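Local coordinates for protein MgGH51 (Meripilus giganteus, PDB 6ZPV) that hydrolyses terminal alpha-L-arabinofuranosyl residues as a fungal GH51 glycosidase, probably releasing arabinose from arabinose-bearing plant polysaccharides and oligosaccharides, at residues L217-P222 with T507-Q512; P405-Q410 with A461-G466; D439-V444 with T489-D494; A587-T590 with Q595-V598. One frame throughout, in Å; residues are numbered along the deposited sequence.

Three of the contacts gather round helix 507-517, which lies beside the eight-stranded parallel barrel of this GH51 enzyme. Contacts 1 and 2 are buried: the first sets that helix against the end of helix 211-219 with sulfur, ring and carboxylate, the second pairs helices 405-410 and 454-469 mainly through aromatic rings. They meet where Met464 CE lies 3.4 Å from Gln512 NE2. Contact 4, partly buried, is a loop folded on itself by an asparagine amide, and it touches contact 1 through Phe510 and Thr507. Contact 3 is a surface contact between two loops, about 6 Å from contact 1 at the nearest atoms, where just two rings meet.

Contact 1: residues L217-P222 with T507-Q512; sequences LAEMGP and TSFFAQ
The carboxylate of Glu219, which meets the ring of Phe509, is held by two lysines: OE1 forms a salt bridge with Lys505, just before helix 507-517, and OE2 one with Lys513 within it. OE2 also comes to the rim of the Phe509 ring, in its plane, 3.7 Å from Phe509 CE2, with the carboxylate turned 88° to the ring. An edge position of this kind sets the negative oxygen against the positive C-H rim and not against the electron-rich face. The extended Glu219 chain starts with CG anti to the backbone N (chi1 176°), which carries the acid across to the ring. Met220, just before Gly221, whose positive phi leaves the helical conformation, takes the neighbouring part of the same ring in a Met-aromatic contact, its CE 3.6 Å from Phe509 CE1 and its SD 5.4 Å from the ring centroid, oblique to the plane. The sulfur also lies 3.6 Å from Gln512 CB, and these two side chains run alongside each other; the amide of Gln512 reaches on to Tyr430. An alanine in place of Phe509 removes the ring, which would probably open a gap beside the Met220 methyl and leave Glu219 OE2 without its C-H neighbour. Apolar packing therefore sits directly beside a paired charge, and the two lysines probably favour the ionised form of Glu219 at the junction of helices 211-219 and 507-517.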
loop_
_atom_site.group_PDB
_atom_site.type_symbol
_atom_site.label_atom_id
_atom_site.label_comp_id
_atom_site.label_asym_id
_atom_site.label_seq_id
_atom_site.Cartn_x
_atom_site.Cartn_y
_atom_site.Cartn_z
ATOM N N LEU A 217 -5.321 -7.106 -3.041
ATOM C CA LEU A 217 -4.655 -6.247 -4.011
ATOM C C LEU A 217 -4.519 -6.984 -5.315
ATOM O O LEU A 217 -4.784 -6.400 -6.390
ATOM C CB LEU A 217 -3.281 -5.825 -3.458
ATOM C CG LEU A 217 -3.340 -4.979 -2.182
ATOM C CD1 LEU A 217 -1.931 -4.484 -1.835
ATOM C CD2 LEU A 217 -4.359 -3.893 -2.209
ATOM N N ALA A 218 -4.097 -8.234 -5.299
ATOM C CA ALA A 218 -3.978 -8.975 -6.553
ATOM C C ALA A 218 -5.333 -9.162 -7.240
ATOM O O ALA A 218 -5.402 -9.091 -8.491
ATOM C CB ALA A 218 -3.286 -10.290 -6.303
ATOM N N GLU A 219 -6.414 -9.267 -6.487
ATOM C CA GLU A 219 -7.801 -9.434 -7.019
ATOM C C GLU A 219 -8.222 -8.338 -7.941
ATOM O O GLU A 219 -9.018 -8.546 -8.862
ATOM C CB GLU A 219 -8.806 -9.512 -5.807
ATOM C CG GLU A 219 -10.255 -9.581 -6.097
ATOM C CD GLU A 219 -11.078 -9.608 -4.850
ATOM O OE1 GLU A 219 -10.566 -10.059 -3.787
ATOM O OE2 GLU A 219 -12.270 -9.197 -5.046
ATOM N N MET A 220 -7.674 -7.160 -7.679
ATOM C CA MET A 220 -8.053 -5.941 -8.385
ATOM C C MET A 220 -7.530 -5.969 -9.821
ATOM O O MET A 220 -8.030 -5.214 -10.607
ATOM C CB MET A 220 -7.604 -4.712 -7.594
ATOM C CG MET A 220 -8.474 -3.481 -7.801
ATOM S SD MET A 220 -7.552 -1.952 -7.474
ATOM C CE MET A 220 -7.236 -2.481 -5.799
ATOM N N GLY A 221 -6.580 -6.832 -10.171
ATOM C CA GLY A 221 -5.864 -6.838 -11.446
ATOM C C GLY A 221 -5.012 -5.631 -11.736
ATOM O O GLY A 221 -4.909 -5.203 -12.887
ATOM N N PRO A 222 -4.229 -5.149 -10.761
ATOM C CA PRO A 222 -3.361 -3.996 -11.020
ATOM C C PRO A 222 -2.188 -4.367 -11.917
ATOM O O PRO A 222 -1.649 -5.477 -11.833
ATOM C CB PRO A 222 -2.858 -3.605 -9.655
ATOM C CG PRO A 222 -2.840 -4.914 -8.901
ATOM C CD PRO A 222 -4.067 -5.682 -9.399
ATOM N N THR A 507 -16.711 0.365 -2.095
ATOM C CA THR A 507 -17.347 0.661 -3.394
ATOM C C THR A 507 -16.315 1.074 -4.467
ATOM O O THR A 507 -16.349 0.571 -5.585
ATOM C CB THR A 507 -18.404 1.763 -3.205
ATOM O OG1 THR A 507 -17.735 2.889 -2.615
ATOM C CG2 THR A 507 -19.575 1.332 -2.323
ATOM N N SER A 508 -15.391 1.945 -4.057
ATOM C CA SER A 508 -14.348 2.388 -4.971
ATOM C C SER A 508 -13.414 1.248 -5.388
ATOM O O SER A 508 -12.970 1.253 -6.534
ATOM C CB SER A 508 -13.572 3.571 -4.354
ATOM O OG SER A 508 -14.408 4.707 -4.282
ATOM N N PHE A 509 -13.142 0.305 -4.473
ATOM C CA PHE A 509 -12.367 -0.885 -4.842
ATOM C C PHE A 509 -13.062 -1.616 -5.973
ATOM O O PHE A 509 -12.417 -2.019 -6.955
ATOM C CB PHE A 509 -12.221 -1.809 -3.632
ATOM C CG PHE A 509 -11.647 -3.165 -3.993
ATOM C CD1 PHE A 509 -10.289 -3.370 -4.011
ATOM C CD2 PHE A 509 -12.483 -4.230 -4.332
ATOM C CE1 PHE A 509 -9.787 -4.629 -4.322
ATOM C CE2 PHE A 509 -11.977 -5.493 -4.631
ATOM C CZ PHE A 509 -10.612 -5.656 -4.632
ATOM N N PHE A 510 -14.381 -1.824 -5.857
ATOM C CA PHE A 510 -15.085 -2.545 -6.922
ATOM C C PHE A 510 -15.073 -1.757 -8.225
ATOM O O PHE A 510 -14.970 -2.393 -9.265
ATOM C CB PHE A 510 -16.499 -2.933 -6.470
ATOM C CG PHE A 510 -16.509 -4.020 -5.423
ATOM C CD1 PHE A 510 -15.971 -5.266 -5.702
ATOM C CD2 PHE A 510 -17.067 -3.812 -4.169
ATOM C CE1 PHE A 510 -16.014 -6.259 -4.744
ATOM C CE2 PHE A 510 -17.118 -4.792 -3.225
ATOM C CZ PHE A 510 -16.560 -6.001 -3.512
ATOM N N ALA A 511 -15.168 -0.446 -8.196
ATOM C CA ALA A 511 -15.031 0.323 -9.448
ATOM C C ALA A 511 -13.641 0.128 -10.049
ATOM O O ALA A 511 -13.505 -0.070 -11.265
ATOM C CB ALA A 511 -15.349 1.792 -9.229
ATOM N N GLN A 512 -12.612 0.202 -9.227
ATOM C CA GLN A 512 -11.245 -0.015 -9.716
ATOM C C GLN A 512 -11.114 -1.408 -10.323
ATOM O O GLN A 512 -10.511 -1.544 -11.416
ATOM C CB GLN A 512 -10.201 0.173 -8.606
ATOM C CG GLN A 512 -10.063 1.582 -8.038
ATOM C CD GLN A 512 -9.465 2.521 -9.025
ATOM O OE1 GLN A 512 -8.396 2.217 -9.617
ATOM N NE2 GLN A 512 -10.111 3.684 -9.194
#

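Contact 2: residues P405-Q410 with A461-G466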
loop_
_atom_site.group_PDB
_atom_site.type_symbol
_atom_site.label_atom_id
_atom_site.label_comp_id
_atom_site.label_asym_id
_atom_site.label_seq_id
_atom_site.Cartn_x
_atom_site.Cartn_y
_atom_site.Cartn_z
ATOM N N PRO A 405 -17.336 13.983 -5.403
ATOM C CA PRO A 405 -17.851 13.076 -6.444
ATOM C C PRO A 405 -18.314 13.787 -7.710
ATOM O O PRO A 405 -18.094 13.322 -8.835
ATOM C CB PRO A 405 -18.993 12.325 -5.701
ATOM C CG PRO A 405 -18.566 12.371 -4.261
ATOM C CD PRO A 405 -17.924 13.739 -4.064
ATOM N N THR A 406 -19.006 14.929 -7.513
ATOM C CA THR A 406 -19.543 15.701 -8.636
ATOM C C THR A 406 -18.408 16.231 -9.517
ATOM O O THR A 406 -18.514 16.190 -10.739
ATOM C CB THR A 406 -20.451 16.795 -8.101
ATOM O OG1 THR A 406 -21.565 16.142 -7.478
ATOM C CG2 THR A 406 -20.925 17.741 -9.175
ATOM N N TRP A 407 -17.358 16.753 -8.871
ATOM C CA TRP A 407 -16.224 17.219 -9.686
ATOM C C TRP A 407 -15.730 16.114 -10.619
ATOM O O TRP A 407 -15.389 16.367 -11.779
ATOM C CB TRP A 407 -15.070 17.684 -8.766
ATOM C CG TRP A 407 -13.881 18.238 -9.489
ATOM C CD1 TRP A 407 -13.653 19.569 -9.699
ATOM C CD2 TRP A 407 -12.804 17.518 -10.093
ATOM N NE1 TRP A 407 -12.509 19.744 -10.413
ATOM C CE2 TRP A 407 -11.982 18.511 -10.705
ATOM C CE3 TRP A 407 -12.435 16.169 -10.198
ATOM C CZ2 TRP A 407 -10.821 18.162 -11.431
ATOM C CZ3 TRP A 407 -11.318 15.850 -10.936
ATOM C CH2 TRP A 407 -10.525 16.814 -11.570
ATOM N N PHE A 408 -15.626 14.893 -10.133
ATOM C CA PHE A 408 -15.078 13.805 -10.947
ATOM C C PHE A 408 -15.937 13.565 -12.204
ATOM O O PHE A 408 -15.366 13.434 -13.301
ATOM C CB PHE A 408 -14.874 12.523 -10.124
ATOM C CG PHE A 408 -13.598 12.561 -9.331
ATOM C CD1 PHE A 408 -12.407 12.206 -9.958
ATOM C CD2 PHE A 408 -13.520 13.066 -8.061
ATOM C CE1 PHE A 408 -11.185 12.339 -9.314
ATOM C CE2 PHE A 408 -12.307 13.181 -7.422
ATOM C CZ PHE A 408 -11.131 12.815 -8.034
ATOM N N TYR A 409 -17.273 13.513 -12.100
ATOM C CA TYR A 409 -18.045 13.320 -13.345
ATOM C C TYR A 409 -17.981 14.563 -14.223
ATOM O O TYR A 409 -17.976 14.456 -15.439
ATOM C CB TYR A 409 -19.457 12.766 -13.155
ATOM C CG TYR A 409 -20.480 13.695 -12.582
ATOM C CD1 TYR A 409 -21.012 14.694 -13.386
ATOM C CD2 TYR A 409 -21.015 13.554 -11.322
ATOM C CE1 TYR A 409 -22.032 15.539 -12.936
ATOM C CE2 TYR A 409 -22.081 14.354 -10.883
ATOM C CZ TYR A 409 -22.595 15.340 -11.696
ATOM O OH TYR A 409 -23.630 16.147 -11.236
ATOM N N GLN A 410 -17.956 15.748 -13.618
ATOM C CA GLN A 410 -17.909 17.009 -14.329
ATOM C C GLN A 410 -16.588 17.174 -15.065
ATOM O O GLN A 410 -16.529 17.991 -15.993
ATOM C CB GLN A 410 -18.173 18.237 -13.449
ATOM C CG GLN A 410 -19.605 18.294 -12.958
ATOM C CD GLN A 410 -19.785 19.533 -12.074
ATOM O OE1 GLN A 410 -18.866 19.879 -11.292
ATOM N NE2 GLN A 410 -20.995 20.022 -12.007
ATOM N N ALA A 461 -15.657 6.562 -11.416
ATOM C CA ALA A 461 -15.792 5.732 -12.596
ATOM C C ALA A 461 -16.058 6.606 -13.808
ATOM O O ALA A 461 -15.466 6.358 -14.896
ATOM C CB ALA A 461 -16.870 4.701 -12.419
ATOM N N ALA A 462 -16.852 7.653 -13.707
ATOM C CA ALA A 462 -17.058 8.559 -14.837
ATOM C C ALA A 462 -15.725 9.209 -15.230
ATOM O O ALA A 462 -15.391 9.268 -16.419
ATOM C CB ALA A 462 -18.108 9.606 -14.451
ATOM N N PHE A 463 -14.985 9.694 -14.250
ATOM C CA PHE A 463 -13.663 10.288 -14.563
ATOM C C PHE A 463 -12.754 9.222 -15.211
ATOM O O PHE A 463 -12.004 9.565 -16.165
ATOM C CB PHE A 463 -13.060 10.770 -13.244
ATOM C CG PHE A 463 -11.777 11.542 -13.382
ATOM C CD1 PHE A 463 -11.778 12.872 -13.757
ATOM C CD2 PHE A 463 -10.549 10.982 -13.013
ATOM C CE1 PHE A 463 -10.599 13.596 -13.842
ATOM C CE2 PHE A 463 -9.382 11.697 -13.092
ATOM C CZ PHE A 463 -9.419 13.029 -13.452
ATOM N N MET A 464 -12.801 7.974 -14.772
ATOM C CA MET A 464 -11.954 6.904 -15.327
ATOM C C MET A 464 -12.326 6.603 -16.778
ATOM O O MET A 464 -11.416 6.204 -17.540
ATOM C CB MET A 464 -12.071 5.674 -14.438
ATOM C CG MET A 464 -11.464 5.889 -13.010
ATOM S SD MET A 464 -12.132 4.804 -11.770
ATOM C CE MET A 464 -11.305 3.380 -12.354
ATOM N N THR A 465 -13.578 6.750 -17.190
ATOM C CA THR A 465 -13.914 6.565 -18.597
ATOM C C THR A 465 -13.117 7.578 -19.452
ATOM O O THR A 465 -12.691 7.243 -20.565
ATOM C CB THR A 465 -15.411 6.670 -18.914
ATOM O OG1 THR A 465 -15.897 8.004 -18.699
ATOM C CG2 THR A 465 -16.220 5.638 -18.179
ATOM N N GLY A 466 -12.913 8.790 -18.930
ATOM C CA GLY A 466 -12.108 9.776 -19.626
ATOM C C GLY A 466 -10.623 9.384 -19.609
ATOM O O GLY A 466 -9.940 9.586 -20.595
#
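One face of the Phe463 ring receives the edge of Phe408, while the ring of Phe408 itself carries Trp407 CE3 over its centre and has Phe463 CB at its edge. Together Trp407, Phe408 and Phe463 form an aromatic cluster between helices 405-410 and 454-469 on the outside of the parallel beta/alpha barrel; the axes of the two short helical segments approach to 7.6 Å at an angle of 26°. The Phe408–Phe463 pair is T-shaped, with planes at 85° and Phe408 CD1 3.5 Å from Phe463 CG. Phe463 reaches across because its CG stands anti to the backbone N (chi1 -174°), which also brings CE1 to within 3.7 Å of Trp407 CZ3, in an oblique meeting of the two rings. A leucine replacing Phe463 offers no aromatic face, and the Phe408 edge and the end of the Trp407 indole would probably be less firmly packed. Strand 424-432 of the barrel also packs on the cluster, Ala432 touching Phe408 and Glu427 touching Phe463. The helices also meet through small groups, Tyr409 CB lying 3.7 Å from Ala462 CB. Within the second helix, Thr465 OG1 donates a hydrogen bond of 2.7 Å to Ala462 O.

Contact 3: residues D439-V444 with T489-D494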
loop_
_atom_site.group_PDB
_atom_site.type_symbol
_atom_site.label_atom_id
_atom_site.label_comp_id
_atom_site.label_asym_id
_atom_site.label_seq_id
_atom_site.Cartn_x
_atom_site.Cartn_y
_atom_site.Cartn_z
ATOM N N ASP A 439 -14.266 22.731 1.790
ATOM C CA ASP A 439 -13.524 22.181 2.972
ATOM C C ASP A 439 -13.261 20.699 2.733
ATOM O O ASP A 439 -13.664 19.861 3.547
ATOM C CB ASP A 439 -14.314 22.432 4.258
ATOM C CG ASP A 439 -13.563 22.127 5.546
ATOM O OD1 ASP A 439 -12.296 22.118 5.502
ATOM O OD2 ASP A 439 -14.225 21.952 6.582
ATOM N N LEU A 440 -12.662 20.390 1.626
ATOM C CA LEU A 440 -12.501 18.987 1.180
ATOM C C LEU A 440 -11.741 18.133 2.173
ATOM O O LEU A 440 -12.050 16.932 2.301
ATOM C CB LEU A 440 -11.731 18.959 -0.141
ATOM C CG LEU A 440 -12.501 19.358 -1.406
ATOM C CD1 LEU A 440 -11.523 19.663 -2.529
ATOM C CD2 LEU A 440 -13.531 18.358 -1.852
ATOM N N PHE A 441 -10.802 18.772 2.895
ATOM C CA PHE A 441 -9.934 18.070 3.851
ATOM C C PHE A 441 -10.446 18.161 5.263
ATOM O O PHE A 441 -9.659 17.958 6.190
ATOM C CB PHE A 441 -8.479 18.470 3.618
ATOM C CG PHE A 441 -8.060 18.441 2.160
ATOM C CD1 PHE A 441 -7.775 17.258 1.539
ATOM C CD2 PHE A 441 -8.066 19.582 1.347
ATOM C CE1 PHE A 441 -7.476 17.193 0.182
ATOM C CE2 PHE A 441 -7.782 19.509 0.011
ATOM C CZ PHE A 441 -7.514 18.311 -0.587
ATOM N N GLY A 442 -11.711 18.488 5.447
ATOM C CA GLY A 442 -12.336 18.578 6.771
ATOM C C GLY A 442 -12.797 17.285 7.362
ATOM O O GLY A 442 -12.334 16.196 6.948
ATOM N N THR A 443 -13.690 17.430 8.336
ATOM C CA THR A 443 -14.191 16.303 9.139
ATOM C C THR A 443 -15.381 15.616 8.469
ATOM O O THR A 443 -16.073 16.247 7.590
ATOM C CB THR A 443 -14.593 16.786 10.525
ATOM O OG1 THR A 443 -15.697 17.659 10.295
ATOM C CG2 THR A 443 -13.461 17.486 11.241
ATOM N N VAL A 444 -15.774 14.458 8.979
ATOM C CA VAL A 444 -17.005 13.741 8.550
ATOM C C VAL A 444 -18.209 14.652 8.794
ATOM O O VAL A 444 -19.078 14.722 7.944
ATOM C CB VAL A 444 -17.086 12.350 9.187
ATOM C CG1 VAL A 444 -18.428 11.667 8.924
ATOM C CG2 VAL A 444 -15.900 11.510 8.758
ATOM N N THR A 489 -6.272 5.465 11.769
ATOM C CA THR A 489 -6.524 6.183 10.523
ATOM C C THR A 489 -6.078 7.643 10.575
ATOM O O THR A 489 -6.460 8.347 11.530
ATOM C CB THR A 489 -8.016 6.093 10.203
ATOM O OG1 THR A 489 -8.363 4.717 9.941
ATOM C CG2 THR A 489 -8.368 6.924 8.997
ATOM N N GLN A 490 -5.301 8.050 9.592
ATOM C CA GLN A 490 -4.888 9.445 9.396
ATOM C C GLN A 490 -5.540 10.128 8.177
ATOM O O GLN A 490 -5.490 11.333 8.096
ATOM C CB GLN A 490 -3.386 9.593 9.351
ATOM C CG GLN A 490 -2.666 9.044 10.586
ATOM C CD GLN A 490 -2.513 7.545 10.645
ATOM O OE1 GLN A 490 -2.079 6.985 9.642
ATOM N NE2 GLN A 490 -2.845 6.939 11.803
ATOM N N TRP A 491 -6.167 9.358 7.316
ATOM C CA TRP A 491 -6.779 9.900 6.087
ATOM C C TRP A 491 -7.943 9.000 5.659
ATOM O O TRP A 491 -7.742 7.771 5.712
ATOM C CB TRP A 491 -5.772 9.971 4.961
ATOM C CG TRP A 491 -6.231 10.557 3.668
ATOM C CD1 TRP A 491 -7.029 9.999 2.731
ATOM C CD2 TRP A 491 -5.963 11.892 3.186
ATOM N NE1 TRP A 491 -7.201 10.821 1.662
ATOM C CE2 TRP A 491 -6.565 12.007 1.924
ATOM C CE3 TRP A 491 -5.351 13.024 3.736
ATOM C CZ2 TRP A 491 -6.479 13.175 1.141
ATOM C CZ3 TRP A 491 -5.248 14.197 2.990
ATOM C CH2 TRP A 491 -5.837 14.241 1.719
ATOM N N THR A 492 -9.063 9.565 5.253
ATOM C CA THR A 492 -10.160 8.838 4.620
ATOM C C THR A 492 -10.570 9.639 3.396
ATOM O O THR A 492 -10.334 10.841 3.309
ATOM C CB THR A 492 -11.349 8.675 5.563
ATOM O OG1 THR A 492 -11.958 9.960 5.823
ATOM C CG2 THR A 492 -10.957 8.033 6.886
ATOM N N PRO A 493 -11.320 9.037 2.467
ATOM C CA PRO A 493 -11.588 7.608 2.366
ATOM C C PRO A 493 -10.403 6.844 1.750
ATOM O O PRO A 493 -9.515 7.425 1.144
ATOM C CB PRO A 493 -12.794 7.583 1.413
ATOM C CG PRO A 493 -12.520 8.703 0.462
ATOM C CD PRO A 493 -11.880 9.770 1.342
ATOM N N ASP A 494 -10.420 5.533 1.945
ATOM C CA ASP A 494 -9.364 4.624 1.487
ATOM C C ASP A 494 -9.929 3.465 0.682
ATOM O O ASP A 494 -11.085 3.075 0.917
ATOM C CB ASP A 494 -8.581 4.139 2.712
ATOM C CG ASP A 494 -8.068 5.286 3.532
ATOM O OD1 ASP A 494 -7.149 5.976 3.102
ATOM O OD2 ASP A 494 -8.701 5.530 4.660
#
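Phe441 and Trp491 stand on two irregular loops whose CA atoms come no nearer than 9.0 Å at this pair, the first loop making a type I beta turn from Asp439 to Gly442 closed by Gly442 N to Asp439 O at 3.1 Å. Such a separation is bridged by side chains alone. Trp491 extends its indole toward Phe441, with CG anti to the backbone N (chi1 -177°), and the far corner of the six-membered ring, CH2, leads. That corner comes to the CD1–CE1 side of Phe441, with Trp491 CH2 3.6 Å from Phe441 CD1 and 3.7 Å from Phe441 CE1. The rings meet rim to rim, their planes at 44° and their centroids 5.9 Å apart, and neither covers a face of the other. Leu440 CB backs the phenylalanine, 3.9 Å above one face of the Phe441 ring. Pro493, which follows a cis peptide bond, places its O in plane at the edge of the indole.

Other groups complete the setting of the indole: Arg448 makes a cation-pi contact with Trp491, and Tyr402, from barrel strand 396-403, packs against it edge-to-face. Arg448 also hydrogen-bonds Gly442 O and Thr492 O, joining the two loops by polar means. A bound glycerol, probably from crystallisation, lies about 4 Å from the Trp491 side chain. Because the direct contact buries little surface and is purely apolar, dispersion between two rims is a modest tie; polar bonds such as those of Arg448 probably contribute more to holding the loops together.

Contact 4: residues A587-T590 with Q595-V598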
loop_
_atom_site.group_PDB
_atom_site.type_symbol
_atom_site.label_atom_id
_atom_site.label_comp_id
_atom_site.label_asym_id
_atom_site.label_seq_id
_atom_site.Cartn_x
_atom_site.Cartn_y
_atom_site.Cartn_z
ATOM N N ALA A 587 -24.500 4.913 0.373
ATOM C CA ALA A 587 -24.146 3.627 0.950
ATOM C C ALA A 587 -22.641 3.372 0.847
ATOM O O ALA A 587 -22.014 3.715 -0.166
ATOM C CB ALA A 587 -24.909 2.482 0.299
ATOM N N SER A 588 -22.113 2.684 1.812
ATOM C CA SER A 588 -20.690 2.326 1.982
ATOM C C SER A 588 -20.581 0.905 2.531
ATOM O O SER A 588 -21.484 0.429 3.238
ATOM C CB SER A 588 -19.969 3.228 3.024
ATOM O OG SER A 588 -19.691 4.551 2.628
ATOM N N ASN A 589 -19.451 0.267 2.284
ATOM C CA ASN A 589 -19.040 -0.938 3.022
ATOM C C ASN A 589 -18.266 -0.497 4.255
ATOM O O ASN A 589 -17.355 0.303 4.190
ATOM C CB ASN A 589 -18.230 -1.866 2.115
ATOM C CG ASN A 589 -19.138 -2.384 1.001
ATOM O OD1 ASN A 589 -20.320 -2.662 1.270
ATOM N ND2 ASN A 589 -18.579 -2.526 -0.206
ATOM N N THR A 590 -18.678 -1.019 5.414
ATOM C CA THR A 590 -18.094 -0.613 6.711
ATOM C C THR A 590 -17.766 -1.831 7.517
ATOM O O THR A 590 -18.125 -2.950 7.183
ATOM C CB THR A 590 -19.126 0.205 7.507
ATOM O OG1 THR A 590 -20.191 -0.682 7.850
ATOM C CG2 THR A 590 -19.653 1.382 6.742
ATOM N N GLN A 595 -20.171 -6.054 3.436
ATOM C CA GLN A 595 -20.649 -6.483 2.120
ATOM C C GLN A 595 -22.008 -5.862 1.810
ATOM O O GLN A 595 -22.842 -6.436 1.075
ATOM C CB GLN A 595 -20.592 -7.997 1.983
ATOM C CG GLN A 595 -19.186 -8.560 2.082
ATOM C CD GLN A 595 -19.198 -10.024 1.818
ATOM O OE1 GLN A 595 -19.858 -10.779 2.527
ATOM N NE2 GLN A 595 -18.483 -10.442 0.797
ATOM N N ALA A 596 -22.238 -4.663 2.296
ATOM C CA ALA A 596 -23.481 -3.956 1.980
ATOM C C ALA A 596 -23.630 -3.764 0.472
ATOM O O ALA A 596 -24.747 -3.903 -0.079
ATOM C CB ALA A 596 -23.512 -2.604 2.663
ATOM N N ILE A 597 -22.569 -3.403 -0.221
ATOM C CA ILE A 597 -22.546 -3.057 -1.664
ATOM C C ILE A 597 -21.516 -3.907 -2.377
ATOM O O ILE A 597 -20.304 -3.669 -2.194
ATOM C CB ILE A 597 -22.273 -1.571 -1.899
ATOM C CG1 ILE A 597 -23.209 -0.630 -1.136
ATOM C CG2 ILE A 597 -22.272 -1.252 -3.377
ATOM C CD1 ILE A 597 -24.640 -0.739 -1.514
ATOM N N VAL A 598 -21.986 -4.889 -3.148
ATOM C CA VAL A 598 -21.117 -5.776 -3.931
ATOM C C VAL A 598 -21.669 -5.893 -5.335
ATOM O O VAL A 598 -22.869 -5.738 -5.575
ATOM C CB VAL A 598 -20.978 -7.134 -3.244
ATOM C CG1 VAL A 598 -20.350 -6.969 -1.854
ATOM C CG2 VAL A 598 -22.306 -7.859 -3.212
#
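Gln595 opens the second segment beside Asn589, whose OD1 lies 3.7 Å from Gln595 C, while the Gln595 side chain starts away from the first segment. At Ala596 the methyl faces the opposing chain and rests 3.5 Å from Asn589 OD1 and 3.7 Å from Ser588 O. Ile597 then supplies both backbone atoms that the Asn589 amide grips. Its N-H points to Asn589 OD1 at 2.8 Å, in the carbonyl plane and on a lone pair, and its carbonyl O accepts from Asn589 ND2 at 2.9 Å in a nearly straight bond (171°). Two bonds to one residue fix the rotation of the amide, and the acceptor lies almost in the amide plane. With chi1 near -66°, the Asn589 CG lies beside its own backbone N, which turns the amide toward Ile597. The Ile597 side chain also points to the first segment, bringing CD1 to 3.7 Å from Ala587 CB. Between strands 575-582 and 600-605, the loop is thus folded back by a side chain imitating a backbone partner. It lies over helix 507-517, where Asn589 ND2 also bonds Lys505 O just before the helix and Phe510 touches Asn589 and Val598; Val454 of helix 454-469 packs on Ala587 and Ile597.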